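Long-range contacts in cytochrome P450 (Zobellia galactanivorans, PDB 6G5O), which belongs to the cytochrome P450 family, a largely helical haem-protein fold, and holds protoporphyrin IX containing Fe in an internal pocket: residues A[27-33]-A[290-294]; A[148-152]-A[171-175]; A[259-264]-A[309-315]. One frame throughout, in Å; residues are numbered along the deposited sequence.

Contact 1. Residues A[27-33]-A[290-294]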
loop_
_atom_site.group_PDB
_atom_site.type_symbol
_atom_site.label_atom_id
_atom_site.label_comp_id
_atom_site.label_asym_id
_atom_site.label_seq_id
_atom_site.Cartn_x
_atom_site.Cartn_y
_atom_site.Cartn_z
ATOM N N ASP A 27 14.226 19.880 -2.563
ATOM C CA ASP A 27 13.028 19.864 -3.403
ATOM C C ASP A 27 11.819 19.940 -2.477
ATOM O O ASP A 27 11.186 18.921 -2.177
ATOM C CB ASP A 27 12.995 18.580 -4.250
ATOM C CG ASP A 27 11.950 18.616 -5.356
ATOM O OD1 ASP A 27 11.159 19.598 -5.441
ATOM O OD2 ASP A 27 11.929 17.637 -6.149
ATOM N N PRO A 28 11.493 21.151 -2.011
ATOM C CA PRO A 28 10.537 21.204 -0.905
ATOM C C PRO A 28 9.071 20.880 -1.306
ATOM O O PRO A 28 8.684 21.022 -2.471
ATOM C CB PRO A 28 10.700 22.635 -0.397
ATOM C CG PRO A 28 11.077 23.427 -1.628
ATOM C CD PRO A 28 11.796 22.489 -2.559
ATOM N N VAL A 29 8.280 20.465 -0.318
ATOM C CA VAL A 29 6.944 19.889 -0.534
ATOM C C VAL A 29 5.871 20.668 0.230
ATOM O O VAL A 29 5.988 20.884 1.427
ATOM C CB VAL A 29 6.890 18.397 -0.071
ATOM C CG1 VAL A 29 5.479 17.827 -0.141
ATOM C CG2 VAL A 29 7.820 17.529 -0.910
ATOM N N THR A 30 4.830 21.067 -0.485
ATOM C CA THR A 30 3.581 21.546 0.102
ATOM C C THR A 30 2.528 20.405 0.249
ATOM O O THR A 30 1.915 19.985 -0.731
ATOM C CB THR A 30 2.998 22.653 -0.785
ATOM O OG1 THR A 30 3.997 23.658 -1.010
ATOM C CG2 THR A 30 1.794 23.289 -0.104
ATOM N N MET A 31 2.300 19.958 1.473
ATOM C CA MET A 31 1.420 18.834 1.776
ATOM C C MET A 31 -0.052 19.231 1.846
ATOM O O MET A 31 -0.408 19.981 2.730
ATOM C CB MET A 31 1.818 18.242 3.137
ATOM C CG MET A 31 3.314 18.008 3.301
ATOM S SD MET A 31 3.848 17.303 4.903
ATOM C CE MET A 31 2.691 15.929 5.090
ATOM N N LEU A 32 -0.916 18.724 0.949
ATOM C CA LEU A 32 -2.352 18.972 1.042
ATOM C C LEU A 32 -3.015 18.022 2.076
ATOM O O LEU A 32 -2.793 16.825 2.046
ATOM C CB LEU A 32 -2.983 18.798 -0.325
ATOM C CG LEU A 32 -2.825 19.987 -1.282
ATOM C CD1 LEU A 32 -1.487 20.694 -1.153
ATOM C CD2 LEU A 32 -3.040 19.598 -2.736
ATOM N N LEU A 33 -3.831 18.565 2.967
ATOM C CA LEU A 33 -4.285 17.833 4.132
ATOM C C LEU A 33 -5.791 17.587 4.215
ATOM O O LEU A 33 -6.224 16.718 4.973
ATOM C CB LEU A 33 -3.823 18.563 5.378
ATOM C CG LEU A 33 -2.315 18.825 5.493
ATOM C CD1 LEU A 33 -2.062 19.680 6.739
ATOM C CD2 LEU A 33 -1.500 17.531 5.551
ATOM N N ARG A 290 6.866 20.788 -5.759
ATOM C CA ARG A 290 6.107 19.576 -5.471
ATOM C C ARG A 290 4.983 19.816 -4.465
ATOM O O ARG A 290 5.168 20.559 -3.495
ATOM C CB ARG A 290 7.052 18.523 -4.883
ATOM C CG ARG A 290 8.113 18.062 -5.860
ATOM C CD ARG A 290 8.639 16.708 -5.474
ATOM N NE ARG A 290 9.439 16.747 -4.261
ATOM C CZ ARG A 290 9.839 15.669 -3.591
ATOM N NH1 ARG A 290 9.472 14.452 -3.990
ATOM N NH2 ARG A 290 10.593 15.797 -2.500
ATOM N N ILE A 291 3.826 19.191 -4.685
ATOM C CA ILE A 291 2.831 19.076 -3.618
ATOM C C ILE A 291 2.780 17.626 -3.213
ATOM O O ILE A 291 3.385 16.791 -3.885
ATOM C CB ILE A 291 1.440 19.597 -4.011
ATOM C CG1 ILE A 291 0.844 18.845 -5.194
ATOM C CG2 ILE A 291 1.493 21.066 -4.335
ATOM C CD1 ILE A 291 -0.155 17.801 -4.775
ATOM N N SER A 292 2.128 17.336 -2.091
ATOM C CA SER A 292 1.828 15.967 -1.729
ATOM C C SER A 292 0.318 15.809 -1.471
ATOM O O SER A 292 -0.348 16.717 -0.994
ATOM C CB SER A 292 2.679 15.461 -0.567
ATOM O OG SER A 292 2.086 15.616 0.706
ATOM N N LEU A 293 -0.205 14.656 -1.868
ATOM C CA LEU A 293 -1.563 14.237 -1.572
ATOM C C LEU A 293 -1.462 13.395 -0.312
ATOM O O LEU A 293 -0.994 12.279 -0.366
ATOM C CB LEU A 293 -2.094 13.438 -2.731
ATOM C CG LEU A 293 -2.014 14.143 -4.080
ATOM C CD1 LEU A 293 -2.361 13.278 -5.277
ATOM C CD2 LEU A 293 -2.931 15.338 -4.055
ATOM N N CYS A 294 -1.794 13.963 0.841
ATOM C CA CYS A 294 -1.563 13.258 2.080
ATOM C C CYS A 294 -2.841 12.470 2.408
ATOM O O CYS A 294 -3.728 12.951 3.116
ATOM C CB CYS A 294 -1.144 14.230 3.188
ATOM S SG CYS A 294 -0.811 13.444 4.770
#
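A parallel strand pair in the mixed beta sheet of the P450 fold joins strand 29-32, near the N-terminus, to strand 290-293, more than 250 residues later. Four backbone hydrogen bonds alternate along the pair: Thr30 N to Arg290 O (3.1 Å), Ser292 N to Thr30 O (3.0 Å), Leu32 N to Ser292 O (2.9 Å) and Cys294 N to Leu32 O (3.3 Å). Where the two strands begin, Arg290 NH2 donates to Asp27 O (3.2 Å), and Arg290 NE lies 3.2 Å from Asp27 OD2 in a purely electrostatic salt bridge; Asp24 and Arg56 are further charged partners of Arg290 and Asp27, respectively. Val29 packs on Ser292 on one face (CG1 to CB, 3.7 Å), while Leu32 CD2 meets Ile291 CD1 (4.0 Å) on the other. Strands 19-22 and 270-274 flank the pair, Leu32 and Leu293 rest on helix 35-43, Leu33 touches helix 11-16, and Cys294 N-caps helix 295-298.

Contact 2. Residues A[148-152]-A[171-175]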
loop_
_atom_site.group_PDB
_atom_site.type_symbol
_atom_site.label_atom_id
_atom_site.label_comp_id
_atom_site.label_asym_id
_atom_site.label_seq_id
_atom_site.Cartn_x
_atom_site.Cartn_y
_atom_site.Cartn_z
ATOM N N THR A 148 13.370 -16.114 -1.596
ATOM C CA THR A 148 14.213 -15.021 -2.022
ATOM C C THR A 148 13.731 -13.708 -1.447
ATOM O O THR A 148 14.522 -12.923 -0.874
ATOM C CB THR A 148 14.258 -14.949 -3.552
ATOM O OG1 THR A 148 14.699 -16.224 -4.051
ATOM C CG2 THR A 148 15.171 -13.815 -4.013
ATOM N N TRP A 149 12.433 -13.449 -1.590
ATOM C CA TRP A 149 11.864 -12.171 -1.142
ATOM C C TRP A 149 11.923 -12.047 0.384
ATOM O O TRP A 149 12.235 -10.992 0.917
ATOM C CB TRP A 149 10.437 -11.996 -1.690
ATOM C CG TRP A 149 10.382 -12.192 -3.172
ATOM C CD1 TRP A 149 11.383 -11.950 -4.060
ATOM C CD2 TRP A 149 9.291 -12.710 -3.934
ATOM N NE1 TRP A 149 10.990 -12.300 -5.323
ATOM C CE2 TRP A 149 9.701 -12.745 -5.275
ATOM C CE3 TRP A 149 8.001 -13.145 -3.605
ATOM C CZ2 TRP A 149 8.877 -13.187 -6.295
ATOM C CZ3 TRP A 149 7.175 -13.561 -4.603
ATOM C CH2 TRP A 149 7.616 -13.597 -5.941
ATOM N N ILE A 150 11.651 -13.121 1.075
ATOM C CA ILE A 150 11.799 -13.105 2.536
ATOM C C ILE A 150 13.240 -12.803 3.004
ATOM O O ILE A 150 13.432 -12.032 3.942
ATOM C CB ILE A 150 11.321 -14.425 3.139
ATOM C CG1 ILE A 150 9.810 -14.543 2.962
ATOM C CG2 ILE A 150 11.681 -14.487 4.621
ATOM C CD1 ILE A 150 9.293 -15.962 3.066
ATOM N N SER A 151 14.241 -13.365 2.324
ATOM C CA SER A 151 15.663 -13.068 2.628
ATOM C C SER A 151 16.060 -11.621 2.524
ATOM O O SER A 151 16.942 -11.174 3.252
ATOM C CB SER A 151 16.594 -13.869 1.711
ATOM O OG SER A 151 16.585 -15.229 2.104
ATOM N N TRP A 152 15.453 -10.873 1.614
ATOM C CA TRP A 152 15.725 -9.444 1.541
ATOM C C TRP A 152 15.405 -8.699 2.850
ATOM O O TRP A 152 16.018 -7.680 3.138
ATOM C CB TRP A 152 14.890 -8.814 0.425
ATOM C CG TRP A 152 15.199 -9.283 -0.967
ATOM C CD1 TRP A 152 16.325 -9.916 -1.389
ATOM C CD2 TRP A 152 14.387 -9.100 -2.130
ATOM N NE1 TRP A 152 16.258 -10.167 -2.736
ATOM C CE2 TRP A 152 15.086 -9.663 -3.220
ATOM C CE3 TRP A 152 13.138 -8.512 -2.361
ATOM C CZ2 TRP A 152 14.577 -9.669 -4.512
ATOM C CZ3 TRP A 152 12.637 -8.502 -3.659
ATOM C CH2 TRP A 152 13.353 -9.084 -4.713
ATOM N N ILE A 171 19.804 -4.094 -5.781
ATOM C CA ILE A 171 19.547 -5.502 -5.530
ATOM C C ILE A 171 18.220 -5.902 -6.166
ATOM O O ILE A 171 18.129 -6.924 -6.858
ATOM C CB ILE A 171 19.509 -5.828 -4.025
ATOM C CG1 ILE A 171 20.950 -5.861 -3.458
ATOM C CG2 ILE A 171 18.813 -7.167 -3.771
ATOM C CD1 ILE A 171 21.410 -4.565 -2.803
ATOM N N LEU A 172 17.193 -5.092 -5.921
ATOM C CA LEU A 172 15.896 -5.303 -6.547
ATOM C C LEU A 172 15.963 -5.084 -8.063
ATOM O O LEU A 172 15.430 -5.868 -8.817
ATOM C CB LEU A 172 14.819 -4.390 -5.925
ATOM C CG LEU A 172 13.429 -4.464 -6.573
ATOM C CD1 LEU A 172 12.799 -5.862 -6.416
ATOM C CD2 LEU A 172 12.526 -3.374 -6.024
ATOM N N TYR A 173 16.614 -4.025 -8.514
ATOM C CA TYR A 173 16.561 -3.696 -9.936
ATOM C C TYR A 173 17.276 -4.751 -10.777
ATOM O O TYR A 173 16.787 -5.137 -11.834
ATOM C CB TYR A 173 17.095 -2.293 -10.237
ATOM C CG TYR A 173 16.463 -1.175 -9.432
ATOM C CD1 TYR A 173 15.186 -1.304 -8.827
ATOM C CD2 TYR A 173 17.130 0.050 -9.292
ATOM C CE1 TYR A 173 14.633 -0.259 -8.087
ATOM C CE2 TYR A 173 16.576 1.098 -8.565
ATOM C CZ TYR A 173 15.335 0.941 -7.958
ATOM O OH TYR A 173 14.830 2.001 -7.225
ATOM N N HIS A 174 18.393 -5.260 -10.286
ATOM C CA HIS A 174 19.135 -6.307 -10.995
ATOM C C HIS A 174 18.387 -7.651 -10.965
ATOM O O HIS A 174 18.396 -8.378 -11.941
ATOM C CB HIS A 174 20.569 -6.447 -10.416
ATOM C CG HIS A 174 21.315 -7.659 -10.903
ATOM N ND1 HIS A 174 22.110 -7.645 -12.035
ATOM C CD2 HIS A 174 21.384 -8.923 -10.409
ATOM C CE1 HIS A 174 22.636 -8.846 -12.213
ATOM N NE2 HIS A 174 22.207 -9.640 -11.244
ATOM N N TYR A 175 17.726 -7.978 -9.864
ATOM C CA TYR A 175 16.958 -9.197 -9.823
ATOM C C TYR A 175 15.795 -9.148 -10.835
ATOM O O TYR A 175 15.491 -10.150 -11.484
ATOM C CB TYR A 175 16.464 -9.445 -8.399
ATOM C CG TYR A 175 15.374 -10.467 -8.281
ATOM C CD1 TYR A 175 14.037 -10.098 -8.409
ATOM C CD2 TYR A 175 15.667 -11.786 -8.004
ATOM C CE1 TYR A 175 13.017 -11.023 -8.249
ATOM C CE2 TYR A 175 14.667 -12.722 -7.855
ATOM C CZ TYR A 175 13.332 -12.340 -7.981
ATOM O OH TYR A 175 12.333 -13.290 -7.850
#
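Two helix segments whose axes come no closer than 12.7 Å are bridged here by side chains, chiefly an aromatic cluster of Trp149, Trp152 and Tyr175. By their order in the P450 fold, helices 145-152 and 169-185 correspond to the F and G helices, which in this family lie over the distal side of the haem pocket; residues 155-166 of the connection between them are not modelled. The segments run nearly antiparallel, at 164°, so that Trp152 lies opposite Ile171 and Thr148 opposite Tyr175. Trp152 turns the edge of its six-membered ring to the face of Tyr175 in a T-shaped pair, with centroids 5.3 Å apart and planes at 89°. The same indole tip reaches Leu172, CH2 to CD1 at 3.7 Å, and Thr148 CG2 rests 4.0 Å from Tyr175 CE2. Helix 207-220 adjoins the cluster: its Phe218 makes an edge-to-face pair with Trp149 and also touches Trp152, Leu172 and Tyr175. The side chain of Trp149 is about 10 Å from the haem. A polar link complements the ring packing at the tip of Tyr175, whose hydroxyl is also hydrogen-bonded to Glu145: Trp149 NE1 donates to Tyr175 OH at 3.0 Å, with an N-H...O angle of 146°.

Contact 3. Residues A[259-264]-A[309-315]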
loop_
_atom_site.group_PDB
_atom_site.type_symbol
_atom_site.label_atom_id
_atom_site.label_comp_id
_atom_site.label_asym_id
_atom_site.label_seq_id
_atom_site.Cartn_x
_atom_site.Cartn_y
_atom_site.Cartn_z
ATOM N N GLU A 259 -12.323 -0.015 6.405
ATOM C CA GLU A 259 -12.177 0.889 7.515
ATOM C C GLU A 259 -10.746 0.845 8.049
ATOM O O GLU A 259 -10.199 1.863 8.468
ATOM C CB GLU A 259 -13.200 0.561 8.629
ATOM C CG GLU A 259 -13.003 1.325 9.933
ATOM C CD GLU A 259 -13.283 2.789 9.843
ATOM O OE1 GLU A 259 -13.426 3.335 8.719
ATOM O OE2 GLU A 259 -13.401 3.416 10.913
ATOM N N MET A 260 -10.154 -0.341 8.061
ATOM C CA MET A 260 -8.754 -0.465 8.406
ATOM C C MET A 260 -7.826 0.255 7.404
ATOM O O MET A 260 -6.903 0.925 7.813
ATOM C CB MET A 260 -8.415 -1.912 8.584
ATOM C CG MET A 260 -8.979 -2.386 9.914
ATOM S SD MET A 260 -8.415 -4.010 10.328
ATOM C CE MET A 260 -9.628 -4.417 11.614
ATOM N N ILE A 261 -8.101 0.173 6.121
ATOM C CA ILE A 261 -7.299 0.937 5.183
ATOM C C ILE A 261 -7.408 2.437 5.430
ATOM O O ILE A 261 -6.437 3.145 5.345
ATOM C CB ILE A 261 -7.647 0.605 3.715
ATOM C CG1 ILE A 261 -7.277 -0.856 3.401
ATOM C CG2 ILE A 261 -6.936 1.554 2.767
ATOM C CD1 ILE A 261 -5.855 -1.236 3.753
ATOM N N ARG A 262 -8.589 2.932 5.716
ATOM C CA ARG A 262 -8.790 4.357 6.026
ATOM C C ARG A 262 -7.940 4.834 7.221
ATOM O O ARG A 262 -7.203 5.833 7.159
ATOM C CB ARG A 262 -10.273 4.631 6.380
ATOM C CG ARG A 262 -10.598 6.106 6.610
ATOM C CD ARG A 262 -11.966 6.306 7.258
ATOM N NE ARG A 262 -12.033 5.775 8.630
ATOM C CZ ARG A 262 -11.603 6.434 9.693
ATOM N NH1 ARG A 262 -11.084 7.645 9.557
ATOM N NH2 ARG A 262 -11.664 5.868 10.880
ATOM N N TYR A 263 -8.131 4.125 8.320
ATOM C CA TYR A 263 -7.570 4.501 9.567
ATOM C C TYR A 263 -6.073 4.307 9.539
ATOM O O TYR A 263 -5.349 5.208 9.934
ATOM C CB TYR A 263 -8.169 3.699 10.715
ATOM C CG TYR A 263 -7.583 4.066 12.057
ATOM C CD1 TYR A 263 -8.016 5.183 12.743
ATOM C CD2 TYR A 263 -6.631 3.252 12.665
ATOM C CE1 TYR A 263 -7.486 5.507 13.995
ATOM C CE2 TYR A 263 -6.099 3.548 13.912
ATOM C CZ TYR A 263 -6.523 4.693 14.566
ATOM O OH TYR A 263 -5.991 5.016 15.787
ATOM N N PHE A 264 -5.592 3.149 9.093
ATOM C CA PHE A 264 -4.131 2.941 9.020
ATOM C C PHE A 264 -3.413 3.688 7.898
ATOM O O PHE A 264 -2.265 4.068 8.055
ATOM C CB PHE A 264 -3.801 1.492 8.931
ATOM C CG PHE A 264 -4.272 0.700 10.108
ATOM C CD1 PHE A 264 -4.035 1.130 11.395
ATOM C CD2 PHE A 264 -4.889 -0.507 9.928
ATOM C CE1 PHE A 264 -4.452 0.393 12.487
ATOM C CE2 PHE A 264 -5.301 -1.238 11.030
ATOM C CZ PHE A 264 -5.112 -0.779 12.291
ATOM N N ASN A 309 -11.187 9.314 14.418
ATOM C CA ASN A 309 -9.990 8.805 15.074
ATOM C C ASN A 309 -10.259 7.498 15.772
ATOM O O ASN A 309 -9.486 7.047 16.598
ATOM C CB ASN A 309 -9.350 9.889 15.959
ATOM C CG ASN A 309 -8.899 11.095 15.127
ATOM O OD1 ASN A 309 -9.173 12.244 15.447
ATOM N ND2 ASN A 309 -8.272 10.820 14.002
ATOM N N GLU A 310 -11.343 6.854 15.375
ATOM C CA GLU A 310 -11.696 5.527 15.834
ATOM C C GLU A 310 -11.886 4.630 14.611
ATOM O O GLU A 310 -12.135 5.104 13.491
ATOM C CB GLU A 310 -13.049 5.541 16.589
ATOM C CG GLU A 310 -13.004 6.013 18.036
ATOM C CD GLU A 310 -14.392 6.111 18.694
ATOM O OE1 GLU A 310 -14.539 6.935 19.637
ATOM O OE2 GLU A 310 -15.330 5.368 18.288
ATOM N N ILE A 311 -11.791 3.332 14.864
ATOM C CA ILE A 311 -12.177 2.339 13.916
ATOM C C ILE A 311 -13.642 1.981 14.182
ATOM O O ILE A 311 -13.957 1.387 15.217
ATOM C CB ILE A 311 -11.230 1.127 13.989
ATOM C CG1 ILE A 311 -9.925 1.506 13.237
ATOM C CG2 ILE A 311 -11.870 -0.125 13.381
ATOM C CD1 ILE A 311 -8.824 0.460 13.274
ATOM N N VAL A 312 -14.515 2.367 13.251
ATOM C CA VAL A 312 -15.906 1.945 13.251
ATOM C C VAL A 312 -16.004 0.748 12.313
ATOM O O VAL A 312 -16.047 0.893 11.064
ATOM C CB VAL A 312 -16.856 3.063 12.753
ATOM C CG1 VAL A 312 -18.301 2.558 12.640
ATOM C CG2 VAL A 312 -16.773 4.279 13.648
ATOM N N LEU A 313 -16.077 -0.428 12.919
ATOM C CA LEU A 313 -15.832 -1.687 12.247
ATOM C C LEU A 313 -16.743 -1.965 11.068
ATOM O O LEU A 313 -16.338 -2.633 10.120
ATOM C CB LEU A 313 -15.940 -2.833 13.267
ATOM C CG LEU A 313 -15.217 -4.131 12.923
ATOM C CD1 LEU A 313 -13.723 -3.886 12.745
ATOM C CD2 LEU A 313 -15.387 -5.144 14.034
ATOM N N ASP A 314 -17.964 -1.468 11.120
ATOM C CA ASP A 314 -18.935 -1.748 10.059
ATOM C C ASP A 314 -19.306 -0.492 9.259
ATOM O O ASP A 314 -20.373 -0.425 8.675
ATOM C CB ASP A 314 -20.195 -2.399 10.674
ATOM C CG ASP A 314 -20.860 -1.511 11.795
ATOM O OD1 ASP A 314 -20.418 -0.348 12.030
ATOM O OD2 ASP A 314 -21.813 -1.990 12.467
ATOM N N ARG A 315 -18.429 0.500 9.224
ATOM C CA ARG A 315 -18.761 1.780 8.591
ATOM C C ARG A 315 -19.246 1.546 7.154
ATOM O O ARG A 315 -18.505 0.999 6.348
ATOM C CB ARG A 315 -17.506 2.687 8.592
ATOM C CG ARG A 315 -17.713 4.117 8.139
ATOM C CD ARG A 315 -16.389 4.879 7.991
ATOM N NE ARG A 315 -15.659 5.043 9.272
ATOM C CZ ARG A 315 -15.827 6.044 10.131
ATOM N NH1 ARG A 315 -16.722 6.974 9.918
ATOM N NH2 ARG A 315 -15.102 6.084 11.243
#
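The Glu-Arg-Arg triad of the P450 fold is assembled in this contact: Glu259 and Arg262, spaced as in the ExxR motif of the K helix (here 253-264), meet Arg315 from the loop region known in P450s as the meander. The carboxylate of Glu259 is shared by both arginines. Arg262 approaches from one turn along the helix, NE to Glu259 OE1 at 2.8 Å and NH2 to Glu259 OE2 at 3.0 Å; Arg315 comes from the loop, NE to Glu259 OE1 at 2.9 Å and NH2 to Glu259 OE2 at 3.2 Å. Between them, the two cations are brought within 3.5 Å, Arg262 NH2 to Arg315 NH2, a closeness the shared anion offsets. Backbone carbonyls take up further donors: Arg262 NH1 bonds to Asn299 and Pro308, and Arg315 to Glu306 and Asn307, while Phe305 makes a cation-pi contact with Arg262. A type I turn from Val312 to Arg315, closed by Arg315 N to Val312 O at 3.0 Å, swings the Arg315 side chain back toward the helix. Beside the charges, Ile311 fills an apolar niche. Its CG1 sits over the face of Tyr263, 4.1 Å from the ring centroid, and its CD1 reaches Tyr263 CD2 (3.6 Å) and Phe264 CZ (4.0 Å). Within the same helical segment, Ile261 touches the haem. The loop backbone is tied directly to the triad as well: Val312 N donates to Glu259 OE2 at 2.8 Å.

The three contacts are separate sites arranged around one haem. Contacts 1 and 3 are the nearer pair, with centres 24 Å and nearest atoms about 9 Å apart; their segments alternate along the chain, so the sheet pairing and the charged triad interlock in sequence. Contact 2 is nested within the loop closed by contact 1 and lies beyond the chain's centre from contact 3, with centres 33 Å and nearest atoms about 20 Å apart. Their distances from the haem differ: in contact 3 Ile261 touches it, in contact 1 the Leu293 side chain is about 5 Å away, and in contact 2 the Trp149 side chain is about 10 Å away.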